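Local coordinates for bacterioferritin (Mycobacterium tuberculosis, PDB 3UOI), which probably stores iron, oxidising Fe(2+) to Fe(3+) with dioxygen at a ferroxidase centre and laying it down as mineral inside a heme-containing 24-subunit shell, at residues Asn14-Ser19 with Asn101-Gly106; Gln88-Leu93 with Thr138-Met143; Ala94-Val99 with Glu131-Leu136. One frame throughout, in Å; residues are numbered along the deposited sequence.

How the contacts relate
All three contacts lie in the four-helix bundle of one subunit, and all use helix 85-112. Contact 1 pairs it with helix 7-36, whereas contacts 2 and 3 follow one another along its interface with helix 116-146. All are largely buried, though each has a partly exposed or exposed margin. Contact 3, closest to the centre of the chain, holds two predicted iron ligands, and contact 1 touches it through Gln16 and Ser19 against Val99. Contact 1 is polar, built on an arginine-amide grip. Contact 2 is apolar, lies toward the end of the bundle near the short helix 148-153, and meets contact 3 where Phe89 and Leu93 pack on Leu136.

Contact 1. Residues Asn14-Ser19 with Asn101-Gly106; sequences NEQLTS and NRLKPG
The guanidinium of Arg102 is met edge-on by Gln16, whose OE1 lies close to the guanidinium plane on the side formed by NE and NH2. Ser19 OG is also near this plane, 2.8 Å from Arg102 NH2. Over one face, displaced toward the rim, sits the backbone carbonyl oxygen of Glu15. NE and NH2 of Arg102 both donate hydrogen bonds to the one amide oxygen: NH2 of Arg102 is 2.7 Å from OE1 of Gln16, and NE of Arg102 is 2.8 Å from that same OE1. Sharing the acceptor bends both bonds, to N-H...O angles of about 141°. The amide is turned 34° against the guanidinium, with NE only slightly tilted from the carbonyl plane and NH2 well above it. In Gln16, CG is anti to the backbone N (chi1 -176°), and a bend at the next bond turns CD toward Arg102.

Helices 7-36 and 85-112 run antiparallel here as two members of the four-helix bundle of the ferritin fold, with local axes 11.0 Å apart. The arginine crosses this gap, and its aliphatic part is flanked by Glu15: OE2 of Glu15 comes within 3.5 Å of CD of Arg102, but stays 4.6 Å from NE of Arg102. The charges are too far apart for a salt bridge, though their attraction may still favour the pose. On the bundle side, Leu103 lies roughly perpendicular to Gln16, its CD2 3.6 Å from OE1 of Gln16. The other end of the amide is used as well: Gln16 NE2 is hydrogen-bonded to Glu20, a predicted ligand of the first iron, which would place Gln16 in the second shell of the predicted diiron site. Ile60 of helix 40-66 and Ile125 of helix 116-146 pack against the same glutamine.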
# COMPACT_ATOMS: atom_id res chain seq x y z
N ASN A 14 -4.95 46.33 -30.59
CA ASN A 14 -6.19 45.94 -31.23
C ASN A 14 -5.97 45.38 -32.62
O ASN A 14 -6.67 44.55 -33.06
CB ASN A 14 -7.24 47.02 -31.23
CG ASN A 14 -8.14 46.92 -30.07
OD1 ASN A 14 -8.80 45.93 -29.90
ND2 ASN A 14 -8.20 47.94 -29.29
N GLU A 15 -4.96 45.90 -33.28
CA GLU A 15 -4.58 45.44 -34.57
C GLU A 15 -4.12 44.00 -34.47
O GLU A 15 -4.44 43.21 -35.27
CB GLU A 15 -3.44 46.28 -35.10
CG GLU A 15 -3.83 47.35 -36.02
CD GLU A 15 -2.64 48.03 -36.60
OE1 GLU A 15 -2.44 49.19 -36.28
OE2 GLU A 15 -1.93 47.39 -37.38
N GLN A 16 -3.29 43.73 -33.47
CA GLN A 16 -2.72 42.42 -33.24
C GLN A 16 -3.79 41.47 -32.80
O GLN A 16 -3.79 40.34 -33.18
CB GLN A 16 -1.51 42.46 -32.34
CG GLN A 16 -0.82 41.16 -32.13
CD GLN A 16 -0.25 40.53 -33.38
OE1 GLN A 16 0.07 41.19 -34.34
NE2 GLN A 16 -0.17 39.25 -33.37
N LEU A 17 -4.72 41.97 -32.01
CA LEU A 17 -5.81 41.18 -31.55
C LEU A 17 -6.63 40.72 -32.75
O LEU A 17 -6.95 39.59 -32.84
CB LEU A 17 -6.69 41.97 -30.60
CG LEU A 17 -8.04 41.35 -30.26
CD1 LEU A 17 -7.88 39.92 -29.78
CD2 LEU A 17 -8.78 42.12 -29.27
N THR A 18 -6.92 41.62 -33.67
CA THR A 18 -7.69 41.30 -34.85
C THR A 18 -6.93 40.18 -35.63
O THR A 18 -7.49 39.22 -36.09
CB THR A 18 -7.97 42.57 -35.71
OG1 THR A 18 -9.05 43.31 -35.17
CG2 THR A 18 -8.26 42.25 -37.14
N SER A 19 -5.63 40.33 -35.70
CA SER A 19 -4.80 39.37 -36.35
C SER A 19 -4.93 37.97 -35.70
O SER A 19 -5.06 37.00 -36.38
CB SER A 19 -3.35 39.84 -36.27
OG SER A 19 -2.51 39.05 -37.00
N ASN A 101 5.77 41.67 -39.57
CA ASN A 101 5.84 42.96 -40.18
C ASN A 101 5.21 44.04 -39.28
O ASN A 101 5.74 45.09 -39.18
CB ASN A 101 5.19 42.91 -41.54
CG ASN A 101 5.99 42.08 -42.58
OD1 ASN A 101 5.54 41.93 -43.69
ND2 ASN A 101 7.14 41.57 -42.22
N ARG A 102 4.08 43.77 -38.68
CA ARG A 102 3.48 44.68 -37.72
C ARG A 102 4.17 44.82 -36.35
O ARG A 102 4.28 45.86 -35.85
CB ARG A 102 1.96 44.41 -37.57
CG ARG A 102 1.35 45.04 -36.35
CD ARG A 102 -0.11 44.72 -36.16
NE ARG A 102 -0.35 43.31 -36.07
CZ ARG A 102 -0.64 42.53 -37.10
NH1 ARG A 102 -0.77 43.03 -38.30
NH2 ARG A 102 -0.81 41.28 -36.92
N LEU A 103 4.55 43.72 -35.74
CA LEU A 103 5.24 43.67 -34.47
C LEU A 103 6.69 44.20 -34.37
O LEU A 103 7.09 44.66 -33.34
CB LEU A 103 5.10 42.31 -33.82
CG LEU A 103 3.65 41.93 -33.61
CD1 LEU A 103 3.54 40.84 -32.69
CD2 LEU A 103 2.87 43.09 -33.16
N LYS A 104 7.47 44.05 -35.43
CA LYS A 104 8.85 44.45 -35.31
C LYS A 104 8.93 45.94 -35.04
O LYS A 104 9.47 46.35 -34.09
CB LYS A 104 9.62 44.11 -36.54
CG LYS A 104 10.04 42.69 -36.74
CD LYS A 104 10.29 42.54 -38.19
CE LYS A 104 11.19 41.43 -38.53
NZ LYS A 104 12.02 41.82 -39.69
N PRO A 105 8.30 46.75 -35.86
CA PRO A 105 8.20 48.19 -35.62
C PRO A 105 7.41 48.53 -34.35
O PRO A 105 7.78 49.35 -33.60
CB PRO A 105 7.53 48.69 -36.87
CG PRO A 105 7.14 47.50 -37.59
CD PRO A 105 7.96 46.44 -37.24
N GLY A 106 6.34 47.81 -34.12
CA GLY A 106 5.46 48.04 -32.98
C GLY A 106 6.04 47.95 -31.58
O GLY A 106 5.71 48.73 -30.73

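Contact 2. Residues Gln88-Leu93 with Thr138-Met143; sequences QFEADL and TQLELM
Phe89 turns one ring face to Gln139, and CB of Gln139 makes a CH-pi contact 4.0 Å from the centroid of the Phe89 ring. This carbon is 18° off the ring normal, displaced toward the rim at CE2 and CZ. Met143 instead approaches the ring at its edge, near the ring plane, where its CE is 4.3 Å from CE2 of Phe89. Leu140 touches the base of the same side chain: its CD1 lies 4.1 Å from CB of Phe89, and its CD2 is near the ring edge. The CD1 branch also meets Leu93 tip to tip, at 3.7 Å from CD1 of Leu93 to CD1 of Leu140. At the exposed margin, CG of Glu90 adds a looser touch on this methyl, leaving the carboxylate outside the apolar cluster.

Several features set these groups in place. CB of Phe89 points toward the opposite helix, and CG, anti to the carbonyl carbon, carries the ring to Gln139. Gln139 lends only its aliphatic part to the contact. Its chain bends at the CB-CG bond (chi2 -40°), which places CD, and the amide leads away, NE2 bonding to Tyr135 O one turn back and OE1 to the hydroxyl of Tyr151, so its polar end is satisfied while CB and CG stay against the ring.

No hydrogen bond joins the two segments, which are antiparallel turns of neighbouring helices in the four-helix bundle of the ferritin fold, with axes 10.4 Å apart. Helix 148-153 closes over this end through Tyr151, which packs on Phe89 and Met143. Behind helix 85-112 lies helix 7-36, hydrogen-bonded to Gln88 through Gln34 and to Asp92 through Gln26. Trp37 of another subunit packs on Thr138 and Leu142 of helix 116-146.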
# COMPACT_ATOMS: atom_id res chain seq x y z
N GLN A 88 -2.20 25.36 -47.67
CA GLN A 88 -2.54 25.62 -46.25
C GLN A 88 -1.37 26.11 -45.40
O GLN A 88 -1.47 27.10 -44.75
CB GLN A 88 -3.21 24.40 -45.62
CG GLN A 88 -4.63 24.37 -45.89
CD GLN A 88 -5.34 23.12 -45.43
OE1 GLN A 88 -4.76 22.25 -44.86
NE2 GLN A 88 -6.60 23.08 -45.65
N PHE A 89 -0.24 25.46 -45.52
CA PHE A 89 0.98 25.93 -44.91
C PHE A 89 1.35 27.31 -45.44
O PHE A 89 1.83 28.11 -44.71
CB PHE A 89 2.14 25.01 -45.21
CG PHE A 89 2.03 23.67 -44.63
CD1 PHE A 89 1.61 23.49 -43.36
CD2 PHE A 89 2.40 22.56 -45.36
CE1 PHE A 89 1.52 22.22 -42.85
CE2 PHE A 89 2.32 21.33 -44.84
CZ PHE A 89 1.87 21.16 -43.60
N GLU A 90 1.13 27.55 -46.72
CA GLU A 90 1.43 28.83 -47.34
C GLU A 90 0.60 29.99 -46.86
O GLU A 90 1.07 31.08 -46.70
CB GLU A 90 1.42 28.74 -48.84
CG GLU A 90 2.78 28.75 -49.33
CD GLU A 90 2.87 28.49 -50.78
OE1 GLU A 90 1.83 28.19 -51.37
OE2 GLU A 90 4.00 28.56 -51.29
N ALA A 91 -0.65 29.70 -46.66
CA ALA A 91 -1.62 30.59 -46.11
C ALA A 91 -1.30 30.94 -44.67
O ALA A 91 -1.47 32.02 -44.24
CB ALA A 91 -2.97 29.98 -46.25
N ASP A 92 -0.89 29.95 -43.91
CA ASP A 92 -0.55 30.14 -42.53
C ASP A 92 0.72 30.96 -42.40
O ASP A 92 0.85 31.76 -41.55
CB ASP A 92 -0.52 28.81 -41.80
CG ASP A 92 -1.91 28.16 -41.69
OD1 ASP A 92 -1.93 27.05 -41.27
OD2 ASP A 92 -2.94 28.71 -42.03
N LEU A 93 1.64 30.73 -43.31
CA LEU A 93 2.90 31.44 -43.33
C LEU A 93 2.66 32.89 -43.55
O LEU A 93 3.29 33.68 -42.97
CB LEU A 93 3.81 30.92 -44.42
CG LEU A 93 4.82 29.88 -44.00
CD1 LEU A 93 5.54 29.34 -45.18
CD2 LEU A 93 5.78 30.46 -43.06
N THR A 138 9.85 24.64 -42.87
CA THR A 138 10.40 23.30 -42.82
C THR A 138 9.42 22.26 -43.41
O THR A 138 9.83 21.37 -44.05
CB THR A 138 10.81 22.87 -41.42
OG1 THR A 138 11.95 23.58 -41.01
CG2 THR A 138 11.12 21.40 -41.38
N GLN A 139 8.13 22.41 -43.20
CA GLN A 139 7.19 21.50 -43.83
C GLN A 139 7.23 21.65 -45.36
O GLN A 139 7.25 20.71 -46.08
CB GLN A 139 5.75 21.62 -43.28
CG GLN A 139 5.56 21.54 -41.79
CD GLN A 139 6.41 20.50 -41.13
OE1 GLN A 139 6.12 19.35 -41.20
NE2 GLN A 139 7.45 20.91 -40.50
N LEU A 140 7.25 22.85 -45.85
CA LEU A 140 7.36 22.99 -47.28
C LEU A 140 8.68 22.43 -47.81
O LEU A 140 8.68 21.84 -48.83
CB LEU A 140 7.04 24.38 -47.73
CG LEU A 140 5.62 24.77 -47.40
CD1 LEU A 140 5.51 26.21 -47.15
CD2 LEU A 140 4.79 24.43 -48.51
N GLU A 141 9.76 22.58 -47.05
CA GLU A 141 11.08 22.07 -47.43
C GLU A 141 11.05 20.57 -47.58
O GLU A 141 11.57 20.03 -48.51
CB GLU A 141 12.17 22.39 -46.37
CG GLU A 141 12.35 23.85 -45.90
CD GLU A 141 13.54 24.11 -44.89
OE1 GLU A 141 13.93 23.26 -44.08
OE2 GLU A 141 14.04 25.22 -44.91
N LEU A 142 10.43 19.93 -46.61
CA LEU A 142 10.26 18.50 -46.55
C LEU A 142 9.42 17.97 -47.67
O LEU A 142 9.69 16.93 -48.20
CB LEU A 142 9.70 18.07 -45.23
CG LEU A 142 10.66 17.97 -44.09
CD1 LEU A 142 9.93 17.64 -42.81
CD2 LEU A 142 11.66 16.94 -44.38
N MET A 143 8.42 18.73 -48.06
CA MET A 143 7.55 18.33 -49.10
C MET A 143 8.30 18.09 -50.39
O MET A 143 8.07 17.11 -51.05
CB MET A 143 6.54 19.41 -49.33
CG MET A 143 5.31 19.25 -48.58
SD MET A 143 4.09 20.36 -49.15
CE MET A 143 2.57 19.57 -48.79

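Contact 3. Residues Ala94-Val99 with Glu131-Leu136; sequences AIEYDV and EHIDYL
Glu96 and Ile133 mark the closest backbone approach, their CA atoms 6.7 Å apart where helices 85-112 and 116-146 pass antiparallel at a signed crossing angle of -148°, with axes 9.7 Å apart. The side chain of Glu96 enters between three residues of the facing helix. Its CB lies against Ile133, 3.7 Å from CD1 of Ile133, and the two side chains run alongside in opposite senses. The carboxylate end is less certain, because OE1 is modelled too close to CG1 of Ile133 and OE2 to CD1 of Leu136. As modelled, it extends over a face of the His132 imidazole, the two planes 28° apart. OE2 of Glu96 is 3.2 Å from ND1 of His132, but the angle is poor and no hydrogen bond forms.

Tyr97 packs obliquely on the outer side of Ile133. CG2 of Ile133 lies 3.8 Å from CZ of Tyr97, and CD1 of Ile133 sits over one face of the phenol ring. The hydroxyl of Tyr97 is hydrogen-bonded to Glu137. Tyr27 of helix 7-36 meets the His132 ring with the planes steeply inclined, and Glu49 of helix 40-66 also touches this histidine.

Glu96 and His132 are predicted ligands of the same second iron, with Glu53 and Glu129 nearby completing the predicted set, and Ile133 flanks Glu96. With no iron modelled at this site and the carboxylate doubtful, the contact implies only that the two helices bring these predicted ligands of the ferroxidase centre together.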
# COMPACT_ATOMS: atom_id res chain seq x y z
N ALA A 94 1.73 33.22 -44.41
CA ALA A 94 1.47 34.60 -44.74
C ALA A 94 0.96 35.46 -43.61
O ALA A 94 1.39 36.53 -43.48
CB ALA A 94 0.61 34.73 -45.99
N ILE A 95 0.04 34.97 -42.82
CA ILE A 95 -0.42 35.65 -41.63
C ILE A 95 0.63 35.83 -40.51
O ILE A 95 0.74 36.84 -39.90
CB ILE A 95 -1.73 35.00 -41.11
CG1 ILE A 95 -2.28 35.78 -39.94
CG2 ILE A 95 -1.52 33.60 -40.72
CD1 ILE A 95 -3.71 35.88 -39.94
N GLU A 96 1.43 34.83 -40.25
CA GLU A 96 2.51 34.97 -39.33
C GLU A 96 3.53 36.04 -39.82
O GLU A 96 4.02 36.80 -39.04
CB GLU A 96 3.20 33.64 -39.11
CG GLU A 96 2.31 32.48 -38.75
CD GLU A 96 2.81 31.24 -39.40
OE1 GLU A 96 3.98 31.25 -39.86
OE2 GLU A 96 2.09 30.24 -39.49
N TYR A 97 3.84 36.07 -41.11
CA TYR A 97 4.71 37.10 -41.66
C TYR A 97 4.09 38.48 -41.50
O TYR A 97 4.77 39.39 -41.18
CB TYR A 97 5.13 36.81 -43.08
CG TYR A 97 6.36 35.96 -43.19
CD1 TYR A 97 7.55 36.39 -42.66
CD2 TYR A 97 6.36 34.77 -43.84
CE1 TYR A 97 8.64 35.67 -42.75
CE2 TYR A 97 7.45 34.03 -43.91
CZ TYR A 97 8.61 34.48 -43.37
OH TYR A 97 9.76 33.79 -43.42
N ASP A 98 2.79 38.57 -41.70
CA ASP A 98 2.10 39.79 -41.47
C ASP A 98 2.28 40.20 -40.03
O ASP A 98 2.52 41.31 -39.79
CB ASP A 98 0.63 39.71 -41.79
CG ASP A 98 0.32 39.96 -43.20
OD1 ASP A 98 1.24 39.97 -43.97
OD2 ASP A 98 -0.83 40.11 -43.56
N VAL A 99 2.23 39.29 -39.10
CA VAL A 99 2.47 39.64 -37.70
C VAL A 99 3.88 40.19 -37.46
O VAL A 99 4.06 41.15 -36.78
CB VAL A 99 2.17 38.47 -36.73
CG1 VAL A 99 2.80 38.72 -35.40
CG2 VAL A 99 0.75 38.34 -36.56
N GLU A 131 8.83 30.71 -34.26
CA GLU A 131 8.83 29.26 -34.16
C GLU A 131 7.84 28.67 -35.14
O GLU A 131 8.16 27.79 -35.87
CB GLU A 131 8.51 28.80 -32.73
CG GLU A 131 9.61 29.11 -31.77
CD GLU A 131 9.71 28.19 -30.56
OE1 GLU A 131 8.99 27.21 -30.46
OE2 GLU A 131 10.55 28.47 -29.71
N HIS A 132 6.67 29.25 -35.22
CA HIS A 132 5.71 28.75 -36.15
C HIS A 132 6.15 28.82 -37.61
O HIS A 132 5.96 27.89 -38.33
CB HIS A 132 4.44 29.54 -36.03
CG HIS A 132 3.24 28.83 -36.53
ND1 HIS A 132 1.98 29.35 -36.44
CD2 HIS A 132 3.11 27.64 -37.15
CE1 HIS A 132 1.12 28.52 -36.97
NE2 HIS A 132 1.78 27.47 -37.40
N ILE A 133 6.73 29.94 -38.00
CA ILE A 133 7.16 30.14 -39.35
C ILE A 133 8.21 29.14 -39.68
O ILE A 133 8.17 28.57 -40.73
CB ILE A 133 7.68 31.55 -39.58
CG1 ILE A 133 6.55 32.56 -39.62
CG2 ILE A 133 8.51 31.61 -40.86
CD1 ILE A 133 6.90 33.82 -39.12
N ASP A 134 9.12 28.92 -38.73
CA ASP A 134 10.21 27.99 -38.89
C ASP A 134 9.61 26.59 -39.08
O ASP A 134 9.96 25.92 -39.98
CB ASP A 134 11.21 28.10 -37.73
CG ASP A 134 12.35 27.09 -37.78
OD1 ASP A 134 12.69 26.59 -38.79
OD2 ASP A 134 12.94 26.85 -36.76
N TYR A 135 8.63 26.24 -38.29
CA TYR A 135 7.93 24.98 -38.46
C TYR A 135 7.23 24.85 -39.79
O TYR A 135 7.29 23.84 -40.37
CB TYR A 135 6.87 24.79 -37.39
CG TYR A 135 5.83 23.77 -37.73
CD1 TYR A 135 6.03 22.43 -37.49
CD2 TYR A 135 4.67 24.14 -38.32
CE1 TYR A 135 5.09 21.52 -37.81
CE2 TYR A 135 3.74 23.26 -38.65
CZ TYR A 135 3.94 21.94 -38.41
OH TYR A 135 2.96 21.09 -38.77
N LEU A 136 6.58 25.89 -40.25
CA LEU A 136 5.86 25.87 -41.52
C LEU A 136 6.71 25.79 -42.84
O LEU A 136 6.34 25.09 -43.75
CB LEU A 136 4.87 27.02 -41.57
CG LEU A 136 3.68 27.00 -40.61
CD1 LEU A 136 3.01 28.32 -40.50
CD2 LEU A 136 2.70 26.01 -41.03